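PDB 3MDQ: exopolyphosphatase from Cytophaga hutchinsonii, which probably hydrolyses inorganic polyphosphate from the chain end, releasing orthophosphate. Local coordinates for residues G7-I20 with A58-H72. Residues are numbered along the deposited sequence; the frame is centred on the assembly and turned at random. Where two conformers were deposited one is given.
Sequences GVIDMGTNTFHLLI and ALDTLKKFRVILDEH. With SO4 (sulfate ion), chain D; SO4 (sulfate ion), chain E.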
loop_
_atom_site.group_PDB
_atom_site.type_symbol
_atom_site.label_atom_id
_atom_site.label_comp_id
_atom_site.label_asym_id
_atom_site.label_seq_id
_atom_site.Cartn_x
_atom_site.Cartn_y
_atom_site.Cartn_z
ATOM N N GLY A 7 -1.421 -11.604 15.293
ATOM C CA GLY A 7 -1.175 -11.826 13.882
ATOM C C GLY A 7 -2.127 -10.971 13.041
ATOM O O GLY A 7 -3.339 -10.948 13.299
ATOM N N VAL A 8 -1.588 -10.267 12.048
ATOM C CA VAL A 8 -2.359 -9.422 11.157
ATOM C C VAL A 8 -2.075 -9.866 9.733
ATOM O O VAL A 8 -0.918 -10.016 9.351
ATOM C CB VAL A 8 -1.980 -7.920 11.301
ATOM C CG1 VAL A 8 -2.793 -7.073 10.332
ATOM C CG2 VAL A 8 -2.197 -7.426 12.730
ATOM N N ILE A 9 -3.145 -10.056 8.952
ATOM C CA ILE A 9 -3.063 -10.355 7.519
ATOM C C ILE A 9 -3.716 -9.175 6.769
ATOM O O ILE A 9 -4.845 -8.787 7.064
ATOM C CB ILE A 9 -3.764 -11.671 7.130
ATOM C CG1 ILE A 9 -3.091 -12.851 7.816
ATOM C CG2 ILE A 9 -3.803 -11.831 5.579
ATOM C CD1 ILE A 9 -3.888 -14.171 7.789
ATOM N N ASP A 10 -2.980 -8.634 5.809
ATOM C CA ASP A 10 -3.464 -7.610 4.881
ATOM C C ASP A 10 -3.656 -8.315 3.566
ATOM O O ASP A 10 -2.672 -8.677 2.893
ATOM C CB ASP A 10 -2.407 -6.474 4.792
ATOM C CG ASP A 10 -2.667 -5.466 3.711
ATOM O OD1 ASP A 10 -3.690 -5.507 2.985
ATOM O OD2 ASP A 10 -1.785 -4.589 3.571
HETATM N N MSE A 11 -4.913 -8.455 3.155
HETATM C CA MSE A 11 -5.233 -9.080 1.844
HETATM C C MSE A 11 -5.287 -8.018 0.771
HETATM O O MSE A 11 -6.356 -7.627 0.342
HETATM C CB MSE A 11 -6.561 -9.820 1.889
HETATM C CG MSE A 11 -6.519 -10.989 2.802
HETATM SE SE MSE A 11 -8.272 -11.849 3.022
HETATM C CE MSE A 11 -8.604 -12.388 1.193
ATOM N N GLY A 12 -4.126 -7.577 0.345
ATOM C CA GLY A 12 -4.026 -6.517 -0.662
ATOM C C GLY A 12 -4.335 -7.013 -2.056
ATOM O O GLY A 12 -4.407 -8.201 -2.322
ATOM N N THR A 13 -4.541 -6.077 -2.966
ATOM C CA THR A 13 -4.932 -6.407 -4.321
ATOM C C THR A 13 -3.828 -7.182 -5.058
ATOM O O THR A 13 -4.100 -8.129 -5.782
ATOM C CB THR A 13 -5.302 -5.093 -5.078
ATOM O OG1 THR A 13 -6.409 -4.479 -4.412
ATOM C CG2 THR A 13 -5.600 -5.332 -6.563
ATOM N N ASN A 14 -2.571 -6.785 -4.902
ATOM C CA ASN A 14 -1.467 -7.478 -5.512
ATOM C C ASN A 14 -0.801 -8.455 -4.553
ATOM O O ASN A 14 -0.504 -9.597 -4.915
ATOM C CB ASN A 14 -0.430 -6.480 -6.027
ATOM C CG ASN A 14 -0.903 -5.713 -7.217
ATOM O OD1 ASN A 14 -1.972 -5.938 -7.778
ATOM N ND2 ASN A 14 -0.103 -4.731 -7.594
ATOM N N THR A 15 -0.496 -7.970 -3.357
ATOM C CA THR A 15 0.347 -8.670 -2.416
ATOM C C THR A 15 -0.372 -8.853 -1.100
ATOM O O THR A 15 -1.034 -7.935 -0.597
ATOM C CB THR A 15 1.620 -7.849 -2.182
ATOM O OG1 THR A 15 2.266 -7.654 -3.463
ATOM C CG2 THR A 15 2.577 -8.543 -1.161
ATOM N N PHE A 16 -0.306 -10.080 -0.544
ATOM C CA PHE A 16 -0.836 -10.338 0.792
ATOM C C PHE A 16 0.333 -10.257 1.760
ATOM O O PHE A 16 1.412 -10.711 1.437
ATOM C CB PHE A 16 -1.451 -11.757 0.925
ATOM C CG PHE A 16 -2.829 -11.934 0.333
ATOM C CD1 PHE A 16 -3.364 -11.057 -0.570
ATOM C CD2 PHE A 16 -3.598 -13.051 0.640
ATOM C CE1 PHE A 16 -4.634 -11.236 -1.090
ATOM C CE2 PHE A 16 -4.846 -13.238 0.083
ATOM C CZ PHE A 16 -5.358 -12.326 -0.804
ATOM N N HIS A 17 0.073 -9.718 2.953
ATOM C CA HIS A 17 1.104 -9.574 3.992
ATOM C C HIS A 17 0.680 -10.246 5.257
ATOM O O HIS A 17 -0.509 -10.201 5.637
ATOM C CB HIS A 17 1.337 -8.091 4.304
ATOM C CG HIS A 17 1.839 -7.313 3.137
ATOM N ND1 HIS A 17 3.184 -7.174 2.865
ATOM C CD2 HIS A 17 1.180 -6.673 2.142
ATOM C CE1 HIS A 17 3.326 -6.460 1.752
ATOM N NE2 HIS A 17 2.130 -6.141 1.298
ATOM N N LEU A 18 1.655 -10.817 5.966
ATOM C CA LEU A 18 1.467 -11.422 7.259
ATOM C C LEU A 18 2.479 -10.804 8.228
ATOM O O LEU A 18 3.662 -10.871 8.003
ATOM C CB LEU A 18 1.697 -12.939 7.231
ATOM C CG LEU A 18 1.699 -13.660 8.581
ATOM C CD1 LEU A 18 0.344 -13.583 9.359
ATOM C CD2 LEU A 18 2.082 -15.146 8.344
ATOM N N LEU A 19 1.962 -10.214 9.297
ATOM C CA LEU A 19 2.772 -9.670 10.371
ATOM C C LEU A 19 2.416 -10.349 11.690
ATOM O O LEU A 19 1.253 -10.342 12.095
ATOM C CB LEU A 19 2.511 -8.179 10.515
ATOM C CG LEU A 19 3.279 -7.438 11.616
ATOM C CD1 LEU A 19 4.739 -7.361 11.285
ATOM C CD2 LEU A 19 2.706 -5.982 11.764
ATOM N N ILE A 20 3.401 -10.931 12.371
ATOM C CA ILE A 20 3.197 -11.526 13.666
ATOM C C ILE A 20 4.114 -10.818 14.641
ATOM O O ILE A 20 5.313 -10.693 14.369
ATOM C CB ILE A 20 3.467 -13.042 13.702
ATOM C CG1 ILE A 20 2.543 -13.764 12.739
ATOM C CG2 ILE A 20 3.267 -13.586 15.168
ATOM C CD1 ILE A 20 2.837 -15.283 12.522
ATOM N N ALA A 58 -5.275 -16.844 -3.738
ATOM C CA ALA A 58 -5.549 -16.289 -2.407
ATOM C C ALA A 58 -5.630 -17.397 -1.330
ATOM O O ALA A 58 -5.026 -17.275 -0.262
ATOM C CB ALA A 58 -6.856 -15.406 -2.387
ATOM N N LEU A 59 -6.370 -18.454 -1.633
ATOM C CA LEU A 59 -6.492 -19.577 -0.710
ATOM C C LEU A 59 -5.166 -20.283 -0.486
ATOM O O LEU A 59 -4.839 -20.662 0.636
ATOM C CB LEU A 59 -7.557 -20.595 -1.137
ATOM C CG LEU A 59 -8.966 -20.359 -0.626
ATOM C CD1 LEU A 59 -9.017 -20.655 0.847
ATOM C CD2 LEU A 59 -9.436 -18.960 -0.891
ATOM N N ASP A 60 -4.393 -20.465 -1.545
ATOM C CA ASP A 60 -3.061 -21.068 -1.407
ATOM C C ASP A 60 -2.245 -20.266 -0.408
ATOM O O ASP A 60 -1.675 -20.795 0.538
ATOM C CB ASP A 60 -2.354 -21.077 -2.758
ATOM C CG ASP A 60 -0.953 -21.674 -2.683
ATOM O OD1 ASP A 60 -0.829 -22.816 -2.193
ATOM O OD2 ASP A 60 0.005 -21.020 -3.129
ATOM N N THR A 61 -2.216 -18.962 -0.591
ATOM C CA THR A 61 -1.429 -18.107 0.274
ATOM C C THR A 61 -1.959 -18.128 1.705
ATOM O O THR A 61 -1.177 -18.195 2.650
ATOM C CB THR A 61 -1.407 -16.670 -0.264
ATOM O OG1 THR A 61 -0.603 -16.649 -1.454
ATOM C CG2 THR A 61 -0.805 -15.676 0.743
ATOM N N LEU A 62 -3.277 -18.093 1.850
ATOM C CA LEU A 62 -3.852 -18.107 3.186
ATOM C C LEU A 62 -3.617 -19.436 3.936
ATOM O O LEU A 62 -3.441 -19.431 5.164
ATOM C CB LEU A 62 -5.322 -17.656 3.168
ATOM C CG LEU A 62 -5.464 -16.153 2.811
ATOM C CD1 LEU A 62 -6.896 -15.820 2.523
ATOM C CD2 LEU A 62 -4.899 -15.229 3.873
ATOM N N LYS A 63 -3.563 -20.563 3.205
ATOM C CA LYS A 63 -3.229 -21.838 3.809
ATOM C C LYS A 63 -1.801 -21.783 4.339
ATOM O O LYS A 63 -1.523 -22.232 5.449
ATOM C CB LYS A 63 -3.418 -22.984 2.822
ATOM C CG LYS A 63 -4.890 -23.313 2.518
ATOM C CD LYS A 63 -5.074 -24.456 1.536
ATOM C CE LYS A 63 -4.777 -25.837 2.159
ATOM N NZ LYS A 63 -5.753 -26.200 3.262
ATOM N N LYS A 64 -0.886 -21.204 3.563
ATOM C CA LYS A 64 0.471 -21.017 4.035
ATOM C C LYS A 64 0.588 -20.073 5.229
ATOM O O LYS A 64 1.320 -20.346 6.181
ATOM C CB LYS A 64 1.364 -20.574 2.887
ATOM C CG LYS A 64 1.547 -21.684 1.849
ATOM C CD LYS A 64 2.288 -21.187 0.605
ATOM C CE LYS A 64 2.365 -22.298 -0.442
ATOM N NZ LYS A 64 2.840 -21.803 -1.751
ATOM N N PHE A 65 -0.142 -18.965 5.197
ATOM C CA PHE A 65 -0.141 -18.043 6.321
ATOM C C PHE A 65 -0.729 -18.694 7.578
ATOM O O PHE A 65 -0.237 -18.474 8.677
ATOM C CB PHE A 65 -0.956 -16.780 5.985
ATOM C CG PHE A 65 -0.228 -15.758 5.097
ATOM C CD1 PHE A 65 1.015 -16.011 4.486
ATOM C CD2 PHE A 65 -0.849 -14.552 4.811
ATOM C CE1 PHE A 65 1.643 -15.022 3.689
ATOM C CE2 PHE A 65 -0.200 -13.571 4.014
ATOM C CZ PHE A 65 1.011 -13.813 3.478
ATOM N N ARG A 66 -1.769 -19.509 7.417
ATOM C CA ARG A 66 -2.369 -20.205 8.553
ATOM C C ARG A 66 -1.332 -21.128 9.212
ATOM O O ARG A 66 -1.213 -21.146 10.458
ATOM C CB ARG A 66 -3.603 -20.974 8.105
ATOM C CG ARG A 66 -4.207 -21.890 9.169
ATOM C CD ARG A 66 -4.968 -21.171 10.261
ATOM N NE ARG A 66 -4.976 -21.928 11.515
ATOM C CZ ARG A 66 -5.993 -22.077 12.366
ATOM N NH1 ARG A 66 -7.231 -21.708 12.077
ATOM N NH2 ARG A 66 -5.766 -22.706 13.505
ATOM N N VAL A 67 -0.537 -21.842 8.406
ATOM C CA VAL A 67 0.520 -22.660 8.989
ATOM C C VAL A 67 1.469 -21.806 9.821
ATOM O O VAL A 67 1.848 -22.177 10.907
ATOM C CB VAL A 67 1.337 -23.431 7.928
ATOM C CG1 VAL A 67 2.570 -24.078 8.581
ATOM C CG2 VAL A 67 0.464 -24.493 7.242
ATOM N N ILE A 68 1.899 -20.675 9.268
ATOM C CA ILE A 68 2.869 -19.822 9.978
ATOM C C ILE A 68 2.260 -19.277 11.283
ATOM O O ILE A 68 2.905 -19.246 12.322
ATOM C CB ILE A 68 3.367 -18.665 9.083
ATOM C CG1 ILE A 68 4.123 -19.192 7.866
ATOM C CG2 ILE A 68 4.245 -17.725 9.917
ATOM C CD1 ILE A 68 4.316 -18.215 6.750
ATOM N N LEU A 69 0.999 -18.882 11.237
ATOM C CA LEU A 69 0.299 -18.434 12.453
ATOM C C LEU A 69 0.317 -19.525 13.529
ATOM O O LEU A 69 0.588 -19.284 14.711
ATOM C CB LEU A 69 -1.146 -18.048 12.105
ATOM C CG LEU A 69 -1.298 -16.742 11.381
ATOM C CD1 LEU A 69 -2.753 -16.634 10.799
ATOM C CD2 LEU A 69 -1.033 -15.535 12.311
ATOM N N ASP A 70 -0.030 -20.735 13.120
ATOM C CA ASP A 70 -0.057 -21.855 14.023
ATOM C C ASP A 70 1.327 -22.197 14.569
ATOM O O ASP A 70 1.477 -22.539 15.757
ATOM C CB ASP A 70 -0.681 -23.089 13.333
ATOM C CG ASP A 70 -2.181 -22.914 13.078
ATOM O OD1 ASP A 70 -2.828 -22.227 13.930
ATOM O OD2 ASP A 70 -2.689 -23.425 12.050
ATOM N N GLU A 71 2.337 -22.080 13.712
ATOM C CA GLU A 71 3.729 -22.364 14.125
ATOM C C GLU A 71 4.224 -21.358 15.165
ATOM O O GLU A 71 5.224 -21.619 15.827
ATOM C CB GLU A 71 4.658 -22.353 12.917
ATOM C CG GLU A 71 4.599 -23.623 12.167
ATOM C CD GLU A 71 5.263 -23.621 10.789
ATOM O OE1 GLU A 71 5.567 -22.538 10.247
ATOM O OE2 GLU A 71 5.425 -24.740 10.256
ATOM N N HIS A 72 3.535 -20.213 15.304
ATOM C CA HIS A 72 3.882 -19.191 16.290
ATOM C C HIS A 72 2.817 -19.080 17.378
ATOM O O HIS A 72 2.788 -18.113 18.156
ATOM C CB HIS A 72 4.151 -17.853 15.584
ATOM C CG HIS A 72 5.409 -17.867 14.789
ATOM N ND1 HIS A 72 5.458 -18.319 13.489
ATOM C CD2 HIS A 72 6.688 -17.553 15.127
ATOM C CE1 HIS A 72 6.708 -18.263 13.055
ATOM N NE2 HIS A 72 7.460 -17.760 14.011
HETATM S S SO4 D . -4.223 -2.479 -2.299
HETATM O O1 SO4 D . -4.829 -1.469 -3.197
HETATM O O2 SO4 D . -3.161 -3.262 -3.007
HETATM O O3 SO4 D . -3.636 -1.777 -1.145
HETATM O O4 SO4 D . -5.413 -3.193 -1.861
HETATM S S SO4 E . 2.323 -4.087 -4.657
HETATM O O1 SO4 E . 2.350 -4.628 -6.054
HETATM O O2 SO4 E . 1.045 -3.618 -4.187
HETATM O O3 SO4 E . 3.199 -2.871 -4.641
HETATM O O4 SO4 E . 2.839 -5.053 -3.673
#
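Phe65 lies against Leu18 where helix 52-71 packs on the antiparallel hairpin of strands 5-11 and 15-24, part of the actin-like ATPase fold expected of the Ppx/GppA family. Helix 58-71 runs almost parallel to strand 15-20 (7°). Packing is close around the Phe65 ring: Leu18 CB sits 3.7 Å from its centroid, 8° off the normal, a CH-pi contact, while Thr61 CG2 covers the opposite face. At the ring edge, Phe65 CZ meets Phe16 O in plane at 3.7 Å. The Phe16 ring packs on Ala58 CB and Thr61 CG2, with Leu62 CG at its edge. With CG anti to the backbone N, Leu18 sends its CD2 to Ile68 CG2 and its CD1 to Leu69 CD2. An alanine at Phe65 is likely to open a gap between Leu18 CB and Thr61 CG2, leaving both without the ring between them. The outward side carries charged residues such as Asp60, Lys63 and Asp70, the last salt-bridged to Arg66. Away from the helix, Thr13 N and OG1 hold a sulfate, consistent with a phosphate-binding loop. Toward the helix end, Ile20 CD1 approaches His72, whose ND1 donates to Ile68 O at 3.0 Å, only 1° out of the imidazole plane.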